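Local coordinates for D7 protein (Anopheles stephensi, PDB 3NHI) that binds and sequesters cysteinyl leukotrienes and thromboxane A2 analogues, dampening the host response while female mosquitoes feed on blood, at residues 169-174 and 179-184; 192-195 and 199-202. All coordinates share one frame; numbering follows the deposited sequence.

Overall arrangement
Both contacts belong to the part of the chain assigned to the PBP/GOBP family and lie on the same side of the molecule's centre, away from the annotated lipid-binding sites. After helix 155-163 the chain enters a long loop, and contact 1 closes a short excursion within it by joining 169-174 to 179-184, where helix 184-196 begins. Contact 2 follows in series, neither nested nor crossed: it closes the short turn after helix 184-196 and folds strand 200-201 back on the helix's last turn. The two therefore lie near opposite ends of helix 184-196, their centres about 19 Å apart, and Trp-172 of contact 1 packs on Ile-193 of contact 2.

Contact 1. Residues 169-174 and 179-184; sequences QSEWKN and KLTGSP
Ser-183 OG is held from two sides of the fold: it donates to Glu-171 OE1 at 2.7 Å and accepts from Leu-186 N in the helix that follows. The other oxygen of the same carboxylate, Glu-171 OE2, accepts from Thr-181 OG1 at 2.9 Å. Both hydroxyls use the syn side of the carboxylate, that of Ser-183 lying 33° out of its plane and that of Thr-181 22°, and this pair of bonds restricts the rotation of the group. Glu-171 reaches them because its chain is extended beyond CG (chi2 175°), while Thr-181 comes to meet it from the opposite direction and lays its CG2 methyl 3.4 Å from Glu-171 OE2. A water lies 2.8 Å from Glu-171 OE2 and 2.9 Å from Lys-179 O and can donate to either; its link to Trp-172 NE1 is weak. Leu-186 packs against both Glu-171 and Thr-181. Thr-181 OG1 also accepts from Ser-183 N at 3.2 Å, forming an ST turn that positions the two hydroxyls together. The bond from Leu-186 N to Ser-183 OG is the side-chain cap characteristic of an N-cap serine, here at the start of helix 184-196.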
loop_
_atom_site.group_PDB
_atom_site.type_symbol
_atom_site.label_atom_id
_atom_site.label_comp_id
_atom_site.label_asym_id
_atom_site.label_seq_id
_atom_site.Cartn_x
_atom_site.Cartn_y
_atom_site.Cartn_z
ATOM N N GLN A 169 -11.729 -16.088 22.632
ATOM C CA GLN A 169 -11.607 -16.698 21.317
ATOM C C GLN A 169 -11.918 -15.670 20.229
ATOM O O GLN A 169 -12.835 -14.853 20.373
ATOM C CB GLN A 169 -12.584 -17.871 21.222
ATOM C CG GLN A 169 -12.392 -18.795 20.037
ATOM C CD GLN A 169 -13.320 -19.997 20.092
ATOM O OE1 GLN A 169 -12.866 -21.136 20.215
ATOM N NE2 GLN A 169 -14.627 -19.747 20.020
ATOM N N SER A 170 -11.143 -15.704 19.150
ATOM C CA SER A 170 -11.435 -14.863 17.996
ATOM C C SER A 170 -12.824 -15.146 17.437
ATOM O O SER A 170 -13.259 -16.300 17.350
ATOM C CB SER A 170 -10.396 -15.061 16.898
ATOM O OG SER A 170 -10.790 -14.368 15.727
ATOM N N GLU A 171 -13.507 -14.075 17.047
ATOM C CA GLU A 171 -14.801 -14.189 16.379
ATOM C C GLU A 171 -14.647 -14.837 15.007
ATOM O O GLU A 171 -15.621 -15.281 14.414
ATOM C CB GLU A 171 -15.467 -12.818 16.261
ATOM C CG GLU A 171 -15.890 -12.263 17.616
ATOM C CD GLU A 171 -16.452 -10.856 17.559
ATOM O OE1 GLU A 171 -16.537 -10.243 18.638
ATOM O OE2 GLU A 171 -16.818 -10.370 16.464
ATOM N N TRP A 172 -13.410 -14.884 14.513
ATOM C CA TRP A 172 -13.117 -15.418 13.195
ATOM C C TRP A 172 -12.368 -16.754 13.261
ATOM O O TRP A 172 -11.785 -17.195 12.265
ATOM C CB TRP A 172 -12.316 -14.390 12.386
ATOM C CG TRP A 172 -12.993 -13.050 12.219
ATOM C CD1 TRP A 172 -14.321 -12.761 12.390
ATOM C CD2 TRP A 172 -12.366 -11.831 11.803
ATOM N NE1 TRP A 172 -14.553 -11.425 12.129
ATOM C CE2 TRP A 172 -13.369 -10.836 11.765
ATOM C CE3 TRP A 172 -11.050 -11.480 11.465
ATOM C CZ2 TRP A 172 -13.094 -9.511 11.396
ATOM C CZ3 TRP A 172 -10.783 -10.169 11.107
ATOM C CH2 TRP A 172 -11.798 -9.203 11.072
ATOM N N LYS A 173 -12.430 -17.404 14.422
ATOM C CA LYS A 173 -11.733 -18.677 14.661
ATOM C C LYS A 173 -11.986 -19.765 13.613
ATOM O O LYS A 173 -11.054 -20.466 13.208
ATOM C CB LYS A 173 -12.043 -19.215 16.068
ATOM C CG LYS A 173 -11.327 -20.524 16.434
ATOM C CD LYS A 173 -9.824 -20.319 16.616
ATOM C CE LYS A 173 -9.142 -21.573 17.150
ATOM N NZ LYS A 173 -9.362 -21.757 18.616
ATOM N N ASN A 174 -13.234 -19.911 13.186
ATOM C CA ASN A 174 -13.573 -20.885 12.139
ATOM C C ASN A 174 -13.463 -20.319 10.711
ATOM O O ASN A 174 -13.784 -21.005 9.737
ATOM C CB ASN A 174 -14.966 -21.470 12.397
ATOM C CG ASN A 174 -15.034 -22.299 13.679
ATOM O OD1 ASN A 174 -14.062 -22.948 14.073
ATOM N ND2 ASN A 174 -16.194 -22.285 14.328
ATOM N N LYS A 179 -20.427 -11.190 10.730
ATOM C CA LYS A 179 -21.258 -11.024 11.921
ATOM C C LYS A 179 -20.858 -9.742 12.641
ATOM O O LYS A 179 -19.678 -9.523 12.935
ATOM C CB LYS A 179 -21.092 -12.220 12.844
ATOM C CG LYS A 179 -21.949 -12.170 14.107
ATOM C CD LYS A 179 -21.591 -13.285 15.088
ATOM C CE LYS A 179 -21.947 -14.659 14.538
ATOM N NZ LYS A 179 -23.418 -14.881 14.540
ATOM N N LEU A 180 -21.844 -8.887 12.895
ATOM C CA LEU A 180 -21.598 -7.612 13.561
ATOM C C LEU A 180 -21.906 -7.720 15.053
ATOM O O LEU A 180 -23.068 -7.825 15.450
ATOM C CB LEU A 180 -22.412 -6.497 12.904
ATOM C CG LEU A 180 -22.189 -6.328 11.391
ATOM C CD1 LEU A 180 -23.168 -5.298 10.828
ATOM C CD2 LEU A 180 -20.734 -5.968 11.068
ATOM N N THR A 181 -20.857 -7.704 15.868
ATOM C CA THR A 181 -20.997 -7.885 17.316
ATOM C C THR A 181 -20.804 -6.603 18.115
ATOM O O THR A 181 -21.152 -6.541 19.291
ATOM C CB THR A 181 -19.964 -8.881 17.833
ATOM O OG1 THR A 181 -18.652 -8.371 17.536
ATOM C CG2 THR A 181 -20.162 -10.248 17.180
ATOM N N GLY A 182 -20.198 -5.593 17.491
ATOM C CA GLY A 182 -19.817 -4.375 18.201
ATOM C C GLY A 182 -18.818 -4.594 19.327
ATOM O O GLY A 182 -18.702 -3.759 20.215
ATOM N N SER A 183 -18.101 -5.712 19.298
ATOM C CA SER A 183 -17.148 -6.009 20.369
ATOM C C SER A 183 -15.922 -5.098 20.243
ATOM O O SER A 183 -15.598 -4.658 19.136
ATOM C CB SER A 183 -16.717 -7.470 20.334
ATOM O OG SER A 183 -15.907 -7.725 19.198
ATOM N N PRO A 184 -15.236 -4.812 21.367
ATOM C CA PRO A 184 -14.036 -3.974 21.271
ATOM C C PRO A 184 -12.985 -4.604 20.366
ATOM O O PRO A 184 -12.277 -3.888 19.660
ATOM C CB PRO A 184 -13.527 -3.894 22.714
ATOM C CG PRO A 184 -14.307 -4.916 23.481
ATOM C CD PRO A 184 -15.590 -5.131 22.764
HETATM O O HOH W 1 -17.378 -11.108 13.834
#

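Contact 2. Residues 192-195 and 199-202; sequences CIFR and YMDD
Phe-194 O accepts weakly from two backbone donors, Tyr-199 N at 2.9 Å, through a sharply bent bond, and Met-200 N at 3.3 Å. Met-200 O accepts a hydrogen bond from a water at 2.7 Å, and the same water donates to Arg-195 O, bridging helix and strand. A nearly straight CA-H...O contact from Arg-195 CA also meets Met-200 O.

The backbone thus reverses directly from the end of helix 184-196 into strand 200-201, which pairs with strand 204-205 in a small antiparallel beta hairpin. Farther along, the extended Arg-195 side chain crosses Asp-202 at about a right angle. Arg-195 NH1 makes a salt bridge to Asp-202 OD1 at 3.1 Å, using the anti side of the carboxylate, with the two flat groups turned 67° from each other. Asp-201 is engaged by other partners: OD1 in a salt bridge with Lys-206 NZ, OD2 in a hydrogen bond with Thr-203 OG1.

Under the reversal, Phe-194 and Tyr-199 form a T-shaped pair. Tyr-199 CD2 stands 3.5 Å above the middle of the Phe-194 ring, the planes at 82°, with tyrosine supplying the edge. The tyrosine's CG lies anti to its carbonyl carbon (chi1 -77°), which carries the ring across the phenylalanine; its hydroxyl is satisfied by Asp-213. Phe-258 of helix 251-266 touches both side chains. Met-200 SD approaches the Phe-194 ring near its plane, 4.0 Å from Phe-194 CD2, as a Met-aromatic contact at the edge.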
loop_
_atom_site.group_PDB
_atom_site.type_symbol
_atom_site.label_atom_id
_atom_site.label_comp_id
_atom_site.label_asym_id
_atom_site.label_seq_id
_atom_site.Cartn_x
_atom_site.Cartn_y
_atom_site.Cartn_z
ATOM N N CYS A 192 -7.763 -1.595 12.206
ATOM C CA CYS A 192 -6.468 -2.040 11.722
ATOM C C CYS A 192 -6.573 -2.412 10.233
ATOM O O CYS A 192 -5.684 -2.096 9.428
ATOM C CB CYS A 192 -6.003 -3.207 12.599
ATOM S SG CYS A 192 -4.511 -4.066 12.074
ATOM N N ILE A 193 -7.660 -3.072 9.857
ATOM C CA ILE A 193 -7.844 -3.468 8.469
ATOM C C ILE A 193 -8.086 -2.265 7.567
ATOM O O ILE A 193 -7.485 -2.150 6.501
ATOM C CB ILE A 193 -8.977 -4.500 8.336
ATOM C CG1 ILE A 193 -8.573 -5.809 9.020
ATOM C CG2 ILE A 193 -9.302 -4.761 6.872
ATOM C CD1 ILE A 193 -9.747 -6.740 9.323
ATOM N N PHE A 194 -8.963 -1.360 7.989
ATOM C CA PHE A 194 -9.245 -0.171 7.184
ATOM C C PHE A 194 -7.980 0.651 6.939
ATOM O O PHE A 194 -7.777 1.178 5.836
ATOM C CB PHE A 194 -10.352 0.691 7.813
ATOM C CG PHE A 194 -11.755 0.316 7.363
ATOM C CD1 PHE A 194 -12.143 -1.022 7.232
ATOM C CD2 PHE A 194 -12.688 1.314 7.075
ATOM C CE1 PHE A 194 -13.449 -1.353 6.816
ATOM C CE2 PHE A 194 -13.984 0.996 6.664
ATOM C CZ PHE A 194 -14.362 -0.334 6.528
ATOM N N ARG A 195 -7.122 0.757 7.952
ATOM C CA ARG A 195 -5.856 1.469 7.773
ATOM C C ARG A 195 -4.916 0.685 6.851
ATOM O O ARG A 195 -4.296 1.260 5.956
ATOM C CB ARG A 195 -5.211 1.755 9.122
ATOM C CG ARG A 195 -5.962 2.812 9.923
ATOM C CD ARG A 195 -5.267 3.072 11.245
ATOM N NE ARG A 195 -5.816 4.224 11.963
ATOM C CZ ARG A 195 -5.431 5.489 11.788
ATOM N NH1 ARG A 195 -4.497 5.808 10.895
ATOM N NH2 ARG A 195 -5.993 6.453 12.510
ATOM N N TYR A 199 -8.200 2.467 3.299
ATOM C CA TYR A 199 -9.547 3.055 3.384
ATOM C C TYR A 199 -9.553 4.308 4.256
ATOM O O TYR A 199 -10.391 5.201 4.081
ATOM C CB TYR A 199 -10.512 2.058 4.017
ATOM C CG TYR A 199 -11.007 0.923 3.158
ATOM C CD1 TYR A 199 -10.515 0.682 1.857
ATOM C CD2 TYR A 199 -11.969 0.056 3.664
ATOM C CE1 TYR A 199 -11.003 -0.375 1.094
ATOM C CE2 TYR A 199 -12.455 -1.000 2.922
ATOM C CZ TYR A 199 -11.985 -1.216 1.637
ATOM O OH TYR A 199 -12.489 -2.283 0.919
ATOM N N MET A 200 -8.668 4.337 5.248
ATOM C CA MET A 200 -8.535 5.459 6.159
ATOM C C MET A 200 -7.076 5.653 6.490
ATOM O O MET A 200 -6.293 4.699 6.456
ATOM C CB MET A 200 -9.298 5.201 7.467
ATOM C CG MET A 200 -10.781 5.001 7.282
ATOM S SD MET A 200 -11.684 4.760 8.822
ATOM C CE MET A 200 -11.856 6.459 9.360
ATOM N N ASP A 201 -6.712 6.887 6.800
ATOM C CA ASP A 201 -5.378 7.187 7.313
ATOM C C ASP A 201 -5.503 8.294 8.345
ATOM O O ASP A 201 -6.601 8.557 8.825
ATOM C CB ASP A 201 -4.384 7.497 6.176
ATOM C CG ASP A 201 -4.666 8.806 5.447
ATOM O OD1 ASP A 201 -3.950 9.050 4.450
ATOM O OD2 ASP A 201 -5.560 9.585 5.840
ATOM N N ASP A 202 -4.391 8.941 8.687
ATOM C CA ASP A 202 -4.417 10.005 9.692
ATOM C C ASP A 202 -5.293 11.213 9.303
ATOM O O ASP A 202 -5.692 12.001 10.164
ATOM C CB ASP A 202 -2.989 10.447 10.062
ATOM C CG ASP A 202 -2.240 9.406 10.897
ATOM O OD1 ASP A 202 -2.871 8.452 11.399
ATOM O OD2 ASP A 202 -1.006 9.558 11.054
HETATM O O HOH W 2 -3.731 3.918 6.212
#